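Local coordinates for period circadian protein homolog 2 (PDB 3GDI) that probably takes part in circadian control of transcription, its tandem PAS domains serving in interactions between clock proteins, at residues S103-V108 against V180-V185; T169-N174 against A214-I219. One frame throughout, in Å; residues are numbered along the deposited sequence.

Contact 1 of 2, residues S103-V108 against V180-V185; sequences SFFCRV and VDERAV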
loop_
_atom_site.group_PDB
_atom_site.type_symbol
_atom_site.label_atom_id
_atom_site.label_comp_id
_atom_site.label_asym_id
_atom_site.label_seq_id
_atom_site.Cartn_x
_atom_site.Cartn_y
_atom_site.Cartn_z
ATOM N N SER A 103 4.953 -12.528 -4.942
ATOM C CA SER A 103 4.233 -12.731 -6.195
ATOM C C SER A 103 3.038 -11.793 -6.262
ATOM O O SER A 103 2.445 -11.460 -5.238
ATOM C CB SER A 103 3.739 -14.175 -6.307
ATOM O OG SER A 103 4.818 -15.065 -6.513
ATOM N N PHE A 104 2.683 -11.371 -7.471
ATOM C CA PHE A 104 1.549 -10.477 -7.671
ATOM C C PHE A 104 0.652 -11.092 -8.740
ATOM O O PHE A 104 1.015 -12.103 -9.345
ATOM C CB PHE A 104 2.047 -9.086 -8.101
ATOM C CG PHE A 104 2.800 -9.084 -9.402
ATOM C CD1 PHE A 104 2.180 -8.680 -10.580
ATOM C CD2 PHE A 104 4.118 -9.528 -9.463
ATOM C CE1 PHE A 104 2.858 -8.722 -11.797
ATOM C CE2 PHE A 104 4.803 -9.572 -10.679
ATOM C CZ PHE A 104 4.165 -9.169 -11.848
ATOM N N PHE A 105 -0.513 -10.495 -8.972
ATOM C CA PHE A 105 -1.446 -11.012 -9.972
ATOM C C PHE A 105 -1.710 -10.061 -11.134
ATOM O O PHE A 105 -1.763 -8.848 -10.966
ATOM C CB PHE A 105 -2.780 -11.364 -9.317
ATOM C CG PHE A 105 -2.667 -12.373 -8.222
ATOM C CD1 PHE A 105 -2.138 -12.022 -6.988
ATOM C CD2 PHE A 105 -3.093 -13.679 -8.422
ATOM C CE1 PHE A 105 -2.034 -12.956 -5.965
ATOM C CE2 PHE A 105 -2.993 -14.619 -7.408
ATOM C CZ PHE A 105 -2.462 -14.255 -6.175
ATOM N N CYS A 106 -1.900 -10.639 -12.313
ATOM C CA CYS A 106 -2.175 -9.879 -13.529
ATOM C C CYS A 106 -3.109 -10.645 -14.449
ATOM O O CYS A 106 -3.075 -11.878 -14.501
ATOM C CB CYS A 106 -0.878 -9.584 -14.285
ATOM S SG CYS A 106 -0.159 -7.956 -13.980
ATOM N N ARG A 107 -3.957 -9.909 -15.162
ATOM C CA ARG A 107 -4.878 -10.515 -16.115
ATOM C C ARG A 107 -4.195 -10.388 -17.473
ATOM O O ARG A 107 -3.809 -9.294 -17.881
ATOM C CB ARG A 107 -6.217 -9.777 -16.096
ATOM C CG ARG A 107 -7.197 -10.329 -15.057
ATOM C CD ARG A 107 -8.138 -9.268 -14.490
ATOM N NE ARG A 107 -7.417 -8.347 -13.613
ATOM C CZ ARG A 107 -7.966 -7.645 -12.622
ATOM N NH1 ARG A 107 -9.263 -7.744 -12.357
ATOM N NH2 ARG A 107 -7.208 -6.843 -11.887
ATOM N N VAL A 108 -4.021 -11.514 -18.154
ATOM C CA VAL A 108 -3.346 -11.528 -19.450
ATOM C C VAL A 108 -4.277 -11.919 -20.592
ATOM O O VAL A 108 -5.195 -12.714 -20.410
ATOM C CB VAL A 108 -2.146 -12.505 -19.424
ATOM C CG1 VAL A 108 -1.330 -12.379 -20.709
ATOM C CG2 VAL A 108 -1.278 -12.218 -18.206
ATOM N N VAL A 180 -5.022 -7.729 0.828
ATOM C CA VAL A 180 -5.864 -8.901 0.735
ATOM C C VAL A 180 -4.831 -9.989 0.484
ATOM O O VAL A 180 -3.940 -9.810 -0.354
ATOM C CB VAL A 180 -6.813 -8.815 -0.461
ATOM C CG1 VAL A 180 -7.764 -9.971 -0.428
ATOM C CG2 VAL A 180 -7.580 -7.503 -0.429
ATOM N N ASP A 181 -4.917 -11.104 1.201
ATOM C CA ASP A 181 -3.916 -12.134 0.998
ATOM C C ASP A 181 -4.208 -12.970 -0.239
ATOM O O ASP A 181 -5.343 -13.041 -0.716
ATOM C CB ASP A 181 -3.762 -12.997 2.255
ATOM C CG ASP A 181 -4.784 -14.086 2.346
ATOM O OD1 ASP A 181 -5.977 -13.791 2.175
ATOM O OD2 ASP A 181 -4.389 -15.242 2.601
ATOM N N GLU A 182 -3.164 -13.586 -0.769
ATOM C CA GLU A 182 -3.275 -14.375 -1.985
ATOM C C GLU A 182 -4.368 -15.423 -2.045
ATOM O O GLU A 182 -4.886 -15.704 -3.124
ATOM C CB GLU A 182 -1.937 -15.037 -2.302
ATOM C CG GLU A 182 -0.845 -14.056 -2.684
ATOM C CD GLU A 182 0.363 -14.728 -3.315
ATOM O OE1 GLU A 182 1.339 -14.012 -3.634
ATOM O OE2 GLU A 182 0.336 -15.967 -3.496
ATOM N N ARG A 183 -4.721 -16.006 -0.905
ATOM C CA ARG A 183 -5.746 -17.038 -0.883
ATOM C C ARG A 183 -7.108 -16.474 -1.249
ATOM O O ARG A 183 -8.028 -17.219 -1.591
ATOM C CB ARG A 183 -5.808 -17.699 0.498
ATOM C CG ARG A 183 -4.499 -18.348 0.935
ATOM C CD ARG A 183 -4.595 -18.967 2.333
ATOM N NE ARG A 183 -4.870 -17.977 3.373
ATOM C CZ ARG A 183 -4.946 -18.252 4.673
ATOM N NH1 ARG A 183 -4.767 -19.491 5.102
ATOM N NH2 ARG A 183 -5.204 -17.288 5.548
ATOM N N ALA A 184 -7.226 -15.153 -1.190
ATOM C CA ALA A 184 -8.481 -14.477 -1.496
ATOM C C ALA A 184 -8.803 -14.403 -2.985
ATOM O O ALA A 184 -9.976 -14.462 -3.370
ATOM C CB ALA A 184 -8.465 -13.066 -0.909
ATOM N N VAL A 185 -7.782 -14.268 -3.828
ATOM C CA VAL A 185 -8.033 -14.164 -5.259
ATOM C C VAL A 185 -8.912 -15.307 -5.764
ATOM O O VAL A 185 -9.935 -15.076 -6.404
ATOM C CB VAL A 185 -6.719 -14.115 -6.064
ATOM C CG1 VAL A 185 -7.036 -14.025 -7.538
ATOM C CG2 VAL A 185 -5.884 -12.906 -5.644
#
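Phe-105 presents its ring to Val-185, whose CG2 methyl stands over the centre of one face, 3.7 Å from the ring centroid and only 10° off the normal: a CH-pi contact. The methyl gets there because Val-185 turns CG2 anti to its carbonyl carbon, with CG1 anti to the backbone N (chi1 179°). At the ring's edge lies the aliphatic part of Glu-182, with CG 3.7 Å from Phe-105 CE1; the carboxylate is turned 84° from the ring plane. Being extended beyond CG, Glu-182 carries OE1 to within 3.2 Å of Ser-103 O, a meeting of two acceptors rather than a bond. A type I turn from Asp-181 to Ala-184 leads into the helix, on which the CB of Val-185 points toward the strand. Leu-191 and Pro-192 pack against both Phe-105 and Val-185. With an alanine at Phe-105, the CG2 methyl would probably lose the ring face it rests on, and Glu-182 CG its apolar neighbour. Between these two segments the contact is mainly apolar, although nearby Arg-107 pairs with Asp-194 across the same domain boundary; Glu-182 probably contributes more through CB and CG than through its carboxylate, whose ion pair with Arg-124 is long and weak.

Contact 2 of 2, residues T169-N174 against A214-I219; sequences TTHTPN and AIHKKI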
loop_
_atom_site.group_PDB
_atom_site.type_symbol
_atom_site.label_atom_id
_atom_site.label_comp_id
_atom_site.label_asym_id
_atom_site.label_seq_id
_atom_site.Cartn_x
_atom_site.Cartn_y
_atom_site.Cartn_z
ATOM N N THR A 169 -8.060 -10.325 5.264
ATOM C CA THR A 169 -8.127 -8.964 4.772
ATOM C C THR A 169 -7.622 -8.060 5.884
ATOM O O THR A 169 -7.777 -8.365 7.073
ATOM C CB THR A 169 -9.558 -8.550 4.446
ATOM O OG1 THR A 169 -10.357 -8.658 5.628
ATOM C CG2 THR A 169 -10.138 -9.425 3.356
ATOM N N THR A 170 -7.013 -6.949 5.486
ATOM C CA THR A 170 -6.493 -5.972 6.432
ATOM C C THR A 170 -7.004 -4.601 6.014
ATOM O O THR A 170 -7.070 -4.306 4.832
ATOM C CB THR A 170 -4.956 -5.942 6.405
ATOM O OG1 THR A 170 -4.454 -7.242 6.727
ATOM C CG2 THR A 170 -4.412 -4.932 7.417
ATOM N N HIS A 171 -7.404 -3.775 6.965
ATOM C CA HIS A 171 -7.838 -2.438 6.615
ATOM C C HIS A 171 -7.458 -1.390 7.659
ATOM O O HIS A 171 -7.271 -1.697 8.836
ATOM C CB HIS A 171 -9.341 -2.380 6.262
ATOM C CG HIS A 171 -10.289 -2.715 7.377
ATOM N ND1 HIS A 171 -10.799 -3.984 7.569
ATOM C CD2 HIS A 171 -10.939 -1.916 8.257
ATOM C CE1 HIS A 171 -11.725 -3.952 8.508
ATOM N NE2 HIS A 171 -11.833 -2.708 8.942
ATOM N N THR A 172 -7.281 -0.158 7.199
ATOM C CA THR A 172 -6.918 0.940 8.073
ATOM C C THR A 172 -8.164 1.469 8.775
ATOM O O THR A 172 -9.289 1.104 8.435
ATOM C CB THR A 172 -6.220 2.079 7.272
ATOM O OG1 THR A 172 -6.809 2.188 5.971
ATOM C CG2 THR A 172 -4.737 1.803 7.124
ATOM N N PRO A 173 -7.982 2.336 9.774
ATOM C CA PRO A 173 -9.156 2.857 10.473
ATOM C C PRO A 173 -10.164 3.549 9.569
ATOM O O PRO A 173 -11.361 3.487 9.831
ATOM C CB PRO A 173 -8.542 3.794 11.508
ATOM C CG PRO A 173 -7.220 3.132 11.808
ATOM C CD PRO A 173 -6.740 2.799 10.416
ATOM N N ASN A 174 -9.694 4.198 8.500
ATOM C CA ASN A 174 -10.601 4.888 7.567
ATOM C C ASN A 174 -11.415 3.868 6.768
ATOM O O ASN A 174 -12.175 4.229 5.865
ATOM C CB ASN A 174 -9.828 5.804 6.599
ATOM C CG ASN A 174 -8.890 5.035 5.697
ATOM O OD1 ASN A 174 -8.822 3.810 5.766
ATOM N ND2 ASN A 174 -8.160 5.742 4.855
ATOM N N ALA A 214 -21.036 -2.469 14.942
ATOM C CA ALA A 214 -20.954 -3.228 16.182
ATOM C C ALA A 214 -19.694 -4.069 16.206
ATOM O O ALA A 214 -19.107 -4.313 17.256
ATOM C CB ALA A 214 -22.176 -4.124 16.332
ATOM N N ILE A 215 -19.270 -4.519 15.039
ATOM C CA ILE A 215 -18.078 -5.332 14.980
ATOM C C ILE A 215 -16.871 -4.511 15.391
ATOM O O ILE A 215 -16.036 -4.978 16.155
ATOM C CB ILE A 215 -17.891 -5.912 13.573
ATOM C CG1 ILE A 215 -18.962 -6.975 13.336
ATOM C CG2 ILE A 215 -16.510 -6.509 13.423
ATOM C CD1 ILE A 215 -19.206 -7.300 11.869
ATOM N N HIS A 216 -16.770 -3.279 14.911
ATOM C CA HIS A 216 -15.615 -2.485 15.295
ATOM C C HIS A 216 -15.631 -2.117 16.773
ATOM O O HIS A 216 -14.581 -2.082 17.413
ATOM C CB HIS A 216 -15.482 -1.255 14.398
ATOM C CG HIS A 216 -15.069 -1.593 13.001
ATOM N ND1 HIS A 216 -15.914 -2.215 12.107
ATOM C CD2 HIS A 216 -13.873 -1.493 12.377
ATOM C CE1 HIS A 216 -15.255 -2.488 10.996
ATOM N NE2 HIS A 216 -14.012 -2.063 11.135
ATOM N N LYS A 217 -16.818 -1.876 17.323
ATOM C CA LYS A 217 -16.938 -1.554 18.742
ATOM C C LYS A 217 -16.374 -2.704 19.572
ATOM O O LYS A 217 -15.662 -2.482 20.550
ATOM C CB LYS A 217 -18.397 -1.311 19.125
ATOM C CG LYS A 217 -18.988 -0.096 18.454
ATOM C CD LYS A 217 -20.221 0.412 19.180
ATOM C CE LYS A 217 -20.608 1.797 18.662
ATOM N NZ LYS A 217 -21.820 2.332 19.337
ATOM N N LYS A 218 -16.686 -3.934 19.179
ATOM C CA LYS A 218 -16.171 -5.077 19.911
ATOM C C LYS A 218 -14.673 -5.222 19.670
ATOM O O LYS A 218 -13.935 -5.632 20.564
ATOM C CB LYS A 218 -16.878 -6.369 19.495
ATOM C CG LYS A 218 -18.373 -6.377 19.767
ATOM C CD LYS A 218 -18.984 -7.759 19.496
ATOM C CE LYS A 218 -20.518 -7.751 19.607
ATOM N NZ LYS A 218 -21.009 -7.336 20.954
ATOM N N ILE A 219 -14.221 -4.884 18.466
ATOM C CA ILE A 219 -12.804 -5.013 18.144
ATOM C C ILE A 219 -11.899 -4.171 19.028
ATOM O O ILE A 219 -10.915 -4.675 19.556
ATOM C CB ILE A 219 -12.510 -4.646 16.674
ATOM C CG1 ILE A 219 -13.092 -5.711 15.742
ATOM C CG2 ILE A 219 -11.013 -4.522 16.458
ATOM C CD1 ILE A 219 -12.865 -5.414 14.274
#
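His-216 reaches out from helix 209-221 to meet His-171 of the strand 166-171. Its CB points toward the strand, and with CG anti to the carbonyl carbon (chi1 -70°) the ring stands beside its own backbone N. From CG the two sides of the ring part company. ND1 turns back to the helix and is hydrogen-bonded to the carbonyl oxygen of Met-212, one turn earlier, which fixes the rotation of the imidazole. CD2 and CE1 flank the tip, with CE1 4.0 Å from His-171 NE2. At the tip, His-216 NE2 meets His-171 NE2 at 3.2 Å in a nearly straight hydrogen bond (169°), one ring donating and the other accepting. Each nitrogen is approached at the ring edge, in the plane of its ring; the two planes are 53° apart, and neither ring lies over the face of the other. Histidine suits the helix position because its two nitrogens sit at different edges, so His-216 can bond back to its helix and forward to His-171 at once. His-171 bonds through NE2 while its side chain touches Trp-248 and Ile-262. Just beyond, Thr-172 OG1 bonds to Asn-174 OD1 at 2.6 Å, an oxygen that also accepts from the backbone N of Leu-176. The histidine bond is a local, buried polar link in this protein; what belongs to the PAS fold is the setting, an antiparallel 2-1-5-4-3 sheet with the helix before its third strand packed on it through Ile-215 and Ile-219.

Following the chain from the N terminus, the first contact segment met is 103-108, which holds the strand 104-108 at one edge of the first sheet. The chain then passes through two more strands and the linker to 169-174, the end of the first strand of the second sheet and the turn after it. Contact 1 closes when 180-185 arrives, after a loop of 71 residues. Contact 2 closes later, at 214-219, after 39 residues that include several helices. Because 169-174 falls inside the first loop and 214-219 outside it, the two loops cross rather than nest. Contact 1 ties one PAS domain to the other; contact 2 works within the second, joining sheet to helix. Their centres lie 23 Å apart.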